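Local coordinates for osmotically inducible lipoprotein OsmE (Pseudomonas aeruginosa PAO1, PDB 4DM5) that is of unknown function but, as a lipoprotein with a BamE-type domain, probably acts at the outer membrane of the cell envelope, at residues 37-42 with 54-58; 64-68 with 80-85. All coordinates share one frame; numbering follows the deposited sequence.

Contact 1: 37-42 with 54-58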
ATOM      1  N   GLY A  37       2.874  -7.475   6.364  1.00 20.68           N
ATOM      2  CA  GLY A  37       3.847  -6.580   5.660  1.00 23.20           C
ATOM      3  C   GLY A  37       4.929  -5.974   6.524  1.00 23.86           C
ATOM      4  O   GLY A  37       5.875  -5.340   6.055  1.00 26.86           O
ATOM      5  N   GLY A  38       4.732  -6.063   7.848  1.00 23.22           N
ATOM      6  CA  GLY A  38       5.702  -5.398   8.763  1.00 24.63           C
ATOM      7  C   GLY A  38       5.481  -3.901   8.865  1.00 24.82           C
ATOM      8  O   GLY A  38       4.363  -3.387   8.460  1.00 24.43           O
ATOM      9  N   THR A  39       6.414  -3.219   9.522  1.00 26.82           N
ATOM     10  CA  THR A  39       6.253  -1.806   9.803  1.00 25.88           C
ATOM     11  C   THR A  39       6.272  -0.946   8.525  1.00 23.01           C
ATOM     12  O   THR A  39       7.191  -1.041   7.729  1.00 24.59           O
ATOM     13  CB  THR A  39       7.395  -1.339  10.712  1.00 30.55           C
ATOM     14  OG1 THR A  39       7.338  -2.182  11.854  1.00 35.98           O
ATOM     15  CG2 THR A  39       7.186   0.103  11.137  1.00 29.48           C
ATOM     16  N   PRO A  40       5.186  -0.200   8.303  1.00 21.97           N
ATOM     17  CA  PRO A  40       5.265   0.777   7.195  1.00 21.89           C
ATOM     18  C   PRO A  40       6.347   1.754   7.261  1.00 25.22           C
ATOM     19  O   PRO A  40       6.803   2.166   8.387  1.00 23.96           O
ATOM     20  CB  PRO A  40       3.889   1.476   7.149  1.00 24.61           C
ATOM     21  CG  PRO A  40       2.991   0.606   8.005  1.00 23.01           C
ATOM     22  CD  PRO A  40       3.928  -0.099   9.058  1.00 22.48           C
ATOM     23  N   SER A  41       6.871   2.185   6.123  1.00 24.69           N
ATOM     24  CA  SER A  41       7.726   3.400   6.142  1.00 30.27           C
ATOM     25  C   SER A  41       7.015   4.591   6.724  1.00 32.80           C
ATOM     26  O   SER A  41       7.578   5.384   7.478  1.00 39.38           O
ATOM     27  CB  SER A  41       8.205   3.764   4.745  1.00 37.71           C
ATOM     28  OG  SER A  41       8.879   2.643   4.269  1.00 46.68           O
ATOM     29  N   GLY A  42       5.731   4.699   6.439  1.00 29.37           N
ATOM     30  CA  GLY A  42       4.914   5.771   6.888  1.00 29.90           C
ATOM     31  C   GLY A  42       3.417   5.474   6.853  1.00 28.31           C
ATOM     32  O   GLY A  42       2.993   4.573   6.161  1.00 23.99           O
ATOM     33  N   ASN A  54      -1.012   3.248   4.126  1.00 17.00           N
ATOM     34  CA  ASN A  54       0.325   2.880   4.577  1.00 16.58           C
ATOM     35  C   ASN A  54       1.299   2.866   3.421  1.00 16.19           C
ATOM     36  O   ASN A  54       0.976   2.308   2.330  1.00 16.53           O
ATOM     37  CB  ASN A  54       0.310   1.402   5.060  1.00 18.15           C
ATOM     38  CG  ASN A  54      -0.486   1.120   6.372  1.00 19.84           C
ATOM     39  OD1 ASN A  54      -0.937   2.064   6.997  1.00 24.82           O
ATOM     40  ND2 ASN A  54      -0.599  -0.140   6.762  1.00 22.68           N
ATOM     41  N   SER A  55       2.449   3.476   3.647  1.00 18.12           N
ATOM     42  CA  SER A  55       3.462   3.543   2.509  1.00 18.31           C
ATOM     43  C   SER A  55       4.561   2.581   2.852  1.00 18.40           C
ATOM     44  O   SER A  55       5.035   2.506   4.027  1.00 20.66           O
ATOM     45  CB  SER A  55       4.119   4.903   2.369  1.00 23.05           C
ATOM     46  OG  SER A  55       3.259   5.861   1.821  1.00 31.17           O
ATOM     47  N   TYR A  56       5.123   1.906   1.830  1.00 16.85           N
ATOM     48  CA  TYR A  56       6.260   0.952   1.996  1.00 18.74           C
ATOM     49  C   TYR A  56       7.256   1.132   0.903  1.00 18.54           C
ATOM     50  O   TYR A  56       6.944   1.797  -0.162  1.00 18.16           O
ATOM     51  CB  TYR A  56       5.762  -0.493   1.889  1.00 17.67           C
ATOM     52  CG  TYR A  56       4.578  -0.806   2.809  1.00 16.98           C
ATOM     53  CD1 TYR A  56       4.844  -1.346   4.059  1.00 19.47           C
ATOM     54  CD2 TYR A  56       3.287  -0.586   2.435  1.00 15.90           C
ATOM     55  CE1 TYR A  56       3.794  -1.674   4.926  1.00 18.98           C
ATOM     56  CE2 TYR A  56       2.169  -0.887   3.266  1.00 17.09           C
ATOM     57  CZ  TYR A  56       2.464  -1.471   4.526  1.00 19.20           C
ATOM     58  OH  TYR A  56       1.465  -1.834   5.369  1.00 20.35           O
ATOM     59  N   ILE A  57       8.463   0.629   1.162  1.00 20.67           N
ATOM     60  CA  ILE A  57       9.401   0.495   0.053  1.00 20.29           C
ATOM     61  C   ILE A  57       9.664  -1.014  -0.006  1.00 21.72           C
ATOM     62  O   ILE A  57      10.201  -1.619   0.925  1.00 23.41           O
ATOM     63  CB  ILE A  57      10.729   1.244   0.365  1.00 23.64           C
ATOM     64  CG1 ILE A  57      10.453   2.742   0.497  1.00 27.55           C
ATOM     65  CG2 ILE A  57      11.750   0.829  -0.716  1.00 24.74           C
ATOM     66  CD1 ILE A  57      10.056   3.482  -0.760  1.00 31.41           C
ATOM     67  N   LEU A  58       9.342  -1.614  -1.142  1.00 20.58           N
ATOM     68  CA  LEU A  58       9.682  -3.035  -1.334  1.00 20.12           C
ATOM     69  C   LEU A  58      11.128  -3.107  -1.748  1.00 21.80           C
ATOM     70  O   LEU A  58      11.607  -2.195  -2.526  1.00 24.53           O
ATOM     71  CB  LEU A  58       8.818  -3.602  -2.449  1.00 19.43           C
ATOM     72  CG  LEU A  58       7.284  -3.510  -2.324  1.00 21.23           C
ATOM     73  CD1 LEU A  58       6.625  -4.030  -3.590  1.00 22.73           C
ATOM     74  CD2 LEU A  58       6.804  -4.154  -1.035  1.00 23.59           C
TER
HETATM   75  O   HOH W   1       2.278  -4.002   6.836  1.00 21.27           O
HETATM   76  O   HOH W   2       8.601  -0.325   3.939  1.00 34.91           O
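P40 and S41 lie against the strand at S55 and Y56, and three backbone bonds join the two segments. The amide of S55 gives a nearly straight bond (178°) to the carbonyl O of G42, with N and O 2.8 Å apart. In return the carbonyl O of S55 accepts two weak bonds, one strongly bent from the N of S41 and one straighter but long, 3.3 Å, from the N of G42. Two residues thus face one, a classic beta bulge at the start of the edge strand 42-45.

Beside this ladder the proline packs on the tyrosine ring. CB of P40 is 3.9 Å from CE1 of Y56, while its CG reaches on to the amide group of N54, so the pyrrolidine ring bridges the two side chains. The tyrosine CG stands beside its own backbone N (chi1 -52°), and from there the ring extends alongside the loop, its edge meeting the carbonyl O of G38 at CE1, 4.0 Å away.

The phenol oxygen is held at two points. OH of Y56 accepts from ND2 of N54 at 3.0 Å, and it donates to a water that in turn donates to the carbonyl O of G38. A second water joins OG of S41 to the N of I57, which it accepts from at 2.9 Å. Behind the first shell, V33 of helix 30-37 touches both N54 and Y56, and L34 touches P40; the hydroxyl of S55 is hydrogen-bonded to the N of C85.

Accepting from the N54 amide and donating to a water, the Y56 hydroxyl has a defined direction, which should restrict rotation of its O-H; the water bridge to G38 joins the loop after helix 30-37 to the sheet.

Contact 2: 64-68 with 80-85; sequences QQPFY and SGFLSC
The antiparallel hairpin of strands 63-71 and 77-81 ends here, where Y68 and G81 form a hydrogen-bonded pair. The N of Y68 donates to the O of G81 at 2.9 Å, and the N of G81 returns a bond to the O of Y68 at 3.1 Å. Next to them the Y68 ring, its CG lodged between backbone N and carbonyl carbon (chi1 84°), lies flat over the S80-G81 backbone: CA of S80 sits 3.9 Å from the ring centroid in a CH-pi contact. The carbonyl O of L83 approaches the edge of the same ring, and CB of Y68 touches SG of C85.

Across the strand, the F67 ring takes the O of G81 over one face and turns its edge to the face of F82, a T-shaped pair with centroids 5.0 Å apart and planes at 73°. NE2 of Q65 donates to the O of P66, in the carbonyl plane, and a water links this same nitrogen to the O of F82. V21 touches both phenylalanines. F82 centres an inverse gamma turn, by which the last strand of the sheet leaves its hairpin and leads to S84, whose OG caps helix 85-94 by a hydrogen bond with the N of E87.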
ATOM      1  N   GLN A  64      14.459  -1.330  -5.459  1.00 26.33           N
ATOM      2  CA  GLN A  64      13.509  -0.714  -4.543  1.00 28.55           C
ATOM      3  C   GLN A  64      12.276  -0.198  -5.330  1.00 25.68           C
ATOM      4  O   GLN A  64      12.340   0.223  -6.485  1.00 30.27           O
ATOM      5  CB  GLN A  64      14.166   0.320  -3.654  1.00 32.56           C
ATOM      6  CG  GLN A  64      15.003  -0.366  -2.591  1.00 42.75           C
ATOM      7  CD  GLN A  64      15.876   0.589  -1.840  1.00 52.85           C
ATOM      8  OE1 GLN A  64      15.907   1.801  -2.140  1.00 58.64           O
ATOM      9  NE2 GLN A  64      16.592   0.066  -0.818  1.00 58.13           N
ATOM     10  N   GLN A  65      11.100  -0.373  -4.693  1.00 21.92           N
ATOM     11  CA  GLN A  65       9.901  -0.004  -5.354  1.00 20.89           C
ATOM     12  C   GLN A  65       8.877   0.449  -4.293  1.00 19.72           C
ATOM     13  O   GLN A  65       8.489  -0.311  -3.402  1.00 19.11           O
ATOM     14  CB  GLN A  65       9.354  -1.246  -5.975  1.00 22.11           C
ATOM     15  CG  GLN A  65       8.032  -1.110  -6.676  1.00 22.93           C
ATOM     16  CD  GLN A  65       7.966   0.012  -7.630  1.00 25.38           C
ATOM     17  OE1 GLN A  65       8.883   0.043  -8.579  1.00 27.12           O
ATOM     18  NE2 GLN A  65       7.095   0.990  -7.423  1.00 25.52           N
ATOM     19  N   PRO A  66       8.383   1.669  -4.411  1.00 19.30           N
ATOM     20  CA  PRO A  66       7.315   2.127  -3.516  1.00 18.51           C
ATOM     21  C   PRO A  66       6.068   1.252  -3.689  1.00 17.42           C
ATOM     22  O   PRO A  66       5.718   0.772  -4.771  1.00 16.88           O
ATOM     23  CB  PRO A  66       7.038   3.538  -3.987  1.00 21.06           C
ATOM     24  CG  PRO A  66       8.424   3.986  -4.450  1.00 24.64           C
ATOM     25  CD  PRO A  66       8.848   2.789  -5.253  1.00 22.05           C
ATOM     26  N   PHE A  67       5.323   1.110  -2.577  1.00 16.37           N
ATOM     27  CA  PHE A  67       4.093   0.378  -2.584  1.00 15.02           C
ATOM     28  C   PHE A  67       3.201   1.004  -1.520  1.00 14.67           C
ATOM     29  O   PHE A  67       3.703   1.486  -0.493  1.00 17.22           O
ATOM     30  CB  PHE A  67       4.349  -1.096  -2.234  1.00 15.25           C
ATOM     31  CG  PHE A  67       3.192  -1.982  -2.572  1.00 14.85           C
ATOM     32  CD1 PHE A  67       2.948  -2.453  -3.864  1.00 14.11           C
ATOM     33  CD2 PHE A  67       2.400  -2.477  -1.529  1.00 14.71           C
ATOM     34  CE1 PHE A  67       1.898  -3.304  -4.097  1.00 14.42           C
ATOM     35  CE2 PHE A  67       1.322  -3.318  -1.805  1.00 15.07           C
ATOM     36  CZ  PHE A  67       1.054  -3.759  -3.126  1.00 14.65           C
ATOM     37  N   TYR A  68       1.917   0.887  -1.688  1.00 13.86           N
ATOM     38  CA  TYR A  68       0.941   1.384  -0.650  1.00 13.40           C
ATOM     39  C   TYR A  68      -0.125   0.328  -0.437  1.00 12.08           C
ATOM     40  O   TYR A  68      -0.457  -0.473  -1.327  1.00 12.73           O
ATOM     41  CB  TYR A  68       0.319   2.726  -1.021  1.00 14.58           C
ATOM     42  CG  TYR A  68      -0.846   2.638  -1.920  1.00 13.77           C
ATOM     43  CD1 TYR A  68      -2.153   2.404  -1.493  1.00 14.46           C
ATOM     44  CD2 TYR A  68      -0.652   2.732  -3.346  1.00 15.16           C
ATOM     45  CE1 TYR A  68      -3.236   2.217  -2.301  1.00 14.45           C
ATOM     46  CE2 TYR A  68      -1.766   2.630  -4.207  1.00 15.32           C
ATOM     47  CZ  TYR A  68      -3.046   2.310  -3.698  1.00 15.03           C
ATOM     48  OH  TYR A  68      -4.136   2.205  -4.528  1.00 16.43           O
ATOM     49  N   SER A  80      -4.344  -1.108  -3.206  1.00 15.10           N
ATOM     50  CA  SER A  80      -2.918  -1.243  -3.031  1.00 13.46           C
ATOM     51  C   SER A  80      -2.287  -1.015  -4.398  1.00 14.30           C
ATOM     52  O   SER A  80      -2.993  -1.007  -5.408  1.00 16.58           O
ATOM     53  CB  SER A  80      -2.465  -2.642  -2.454  1.00 15.42           C
ATOM     54  OG  SER A  80      -2.691  -3.638  -3.452  1.00 16.75           O
ATOM     55  N   GLY A  81      -1.030  -0.740  -4.393  1.00 13.98           N
ATOM     56  CA  GLY A  81      -0.418  -0.476  -5.742  1.00 15.76           C
ATOM     57  C   GLY A  81       1.006   0.041  -5.585  1.00 14.23           C
ATOM     58  O   GLY A  81       1.494   0.283  -4.493  1.00 13.94           O
ATOM     59  N   PHE A  82       1.672   0.099  -6.753  1.00 16.70           N
ATOM     60  CA  PHE A  82       3.119   0.350  -6.730  1.00 15.94           C
ATOM     61  C   PHE A  82       3.399   1.858  -6.811  1.00 16.81           C
ATOM     62  O   PHE A  82       3.982   2.428  -7.836  1.00 20.41           O
ATOM     63  CB  PHE A  82       3.697  -0.428  -7.960  1.00 18.02           C
ATOM     64  CG  PHE A  82       3.621  -1.901  -7.834  1.00 16.10           C
ATOM     65  CD1 PHE A  82       4.603  -2.564  -7.105  1.00 16.68           C
ATOM     66  CD2 PHE A  82       2.542  -2.626  -8.318  1.00 20.21           C
ATOM     67  CE1 PHE A  82       4.569  -3.941  -6.936  1.00 18.77           C
ATOM     68  CE2 PHE A  82       2.487  -4.003  -8.096  1.00 19.95           C
ATOM     69  CZ  PHE A  82       3.517  -4.685  -7.451  1.00 19.71           C
ATOM     70  N   LEU A  83       2.934   2.596  -5.796  1.00 18.45           N
ATOM     71  CA  LEU A  83       3.226   4.042  -5.639  1.00 19.29           C
ATOM     72  C   LEU A  83       3.117   4.391  -4.164  1.00 19.10           C
ATOM     73  O   LEU A  83       2.654   3.529  -3.386  1.00 18.11           O
ATOM     74  CB  LEU A  83       2.321   4.896  -6.558  1.00 23.21           C
ATOM     75  CG  LEU A  83       0.844   4.655  -6.471  1.00 25.25           C
ATOM     76  CD1 LEU A  83       0.123   5.952  -6.805  1.00 27.60           C
ATOM     77  CD2 LEU A  83       0.276   3.553  -7.391  1.00 26.49           C
ATOM     78  N   SER A  84       3.623   5.537  -3.775  1.00 20.18           N
ATOM     79  CA  SER A  84       3.533   5.948  -2.371  1.00 20.46           C
ATOM     80  C   SER A  84       2.187   6.486  -2.037  1.00 20.77           C
ATOM     81  O   SER A  84       1.449   6.856  -2.886  1.00 19.53           O
ATOM     82  CB  SER A  84       4.546   7.083  -2.108  1.00 24.10           C
ATOM     83  OG  SER A  84       4.221   8.241  -2.811  1.00 27.29           O
ATOM     84  N   CYS A  85       1.915   6.598  -0.735  1.00 19.94           N
ATOM     85  CA  CYS A  85       0.660   7.222  -0.347  1.00 21.27           C
ATOM     86  C   CYS A  85       0.529   8.740  -0.779  1.00 21.30           C
ATOM     87  O   CYS A  85      -0.621   9.181  -1.096  1.00 21.98           O
ATOM     88  CB  CYS A  85       0.433   7.131   1.156  1.00 19.91           C
ATOM     89  SG  CYS A  85       0.156   5.438   1.735  0.70 18.85           S
TER
HETATM   90  O   HOH W   3       6.428   2.865  -9.312  1.00 43.23           O

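Contacts 1 and 2 meet through the adjacent strands 52-60 and 63-71 of one four-stranded antiparallel sheet, ordered 42-45, 52-60, 63-71, 77-81, with their centres about 9 Å apart. Contact 1 ties the first edge strand to 52-60, and contact 2 ties 63-71 to the other edge. Between them, probable backbone hydrogen bonds run from N of L58 to O of Q65 at 2.7 Å and from N of Y56 to O of F67 at 2.8 Å. C85 adds a second connection: its SG lies 3.3 Å from C of N54, and the C53-C85 disulfide fastens the start of helix 85-94 to strand 52-60.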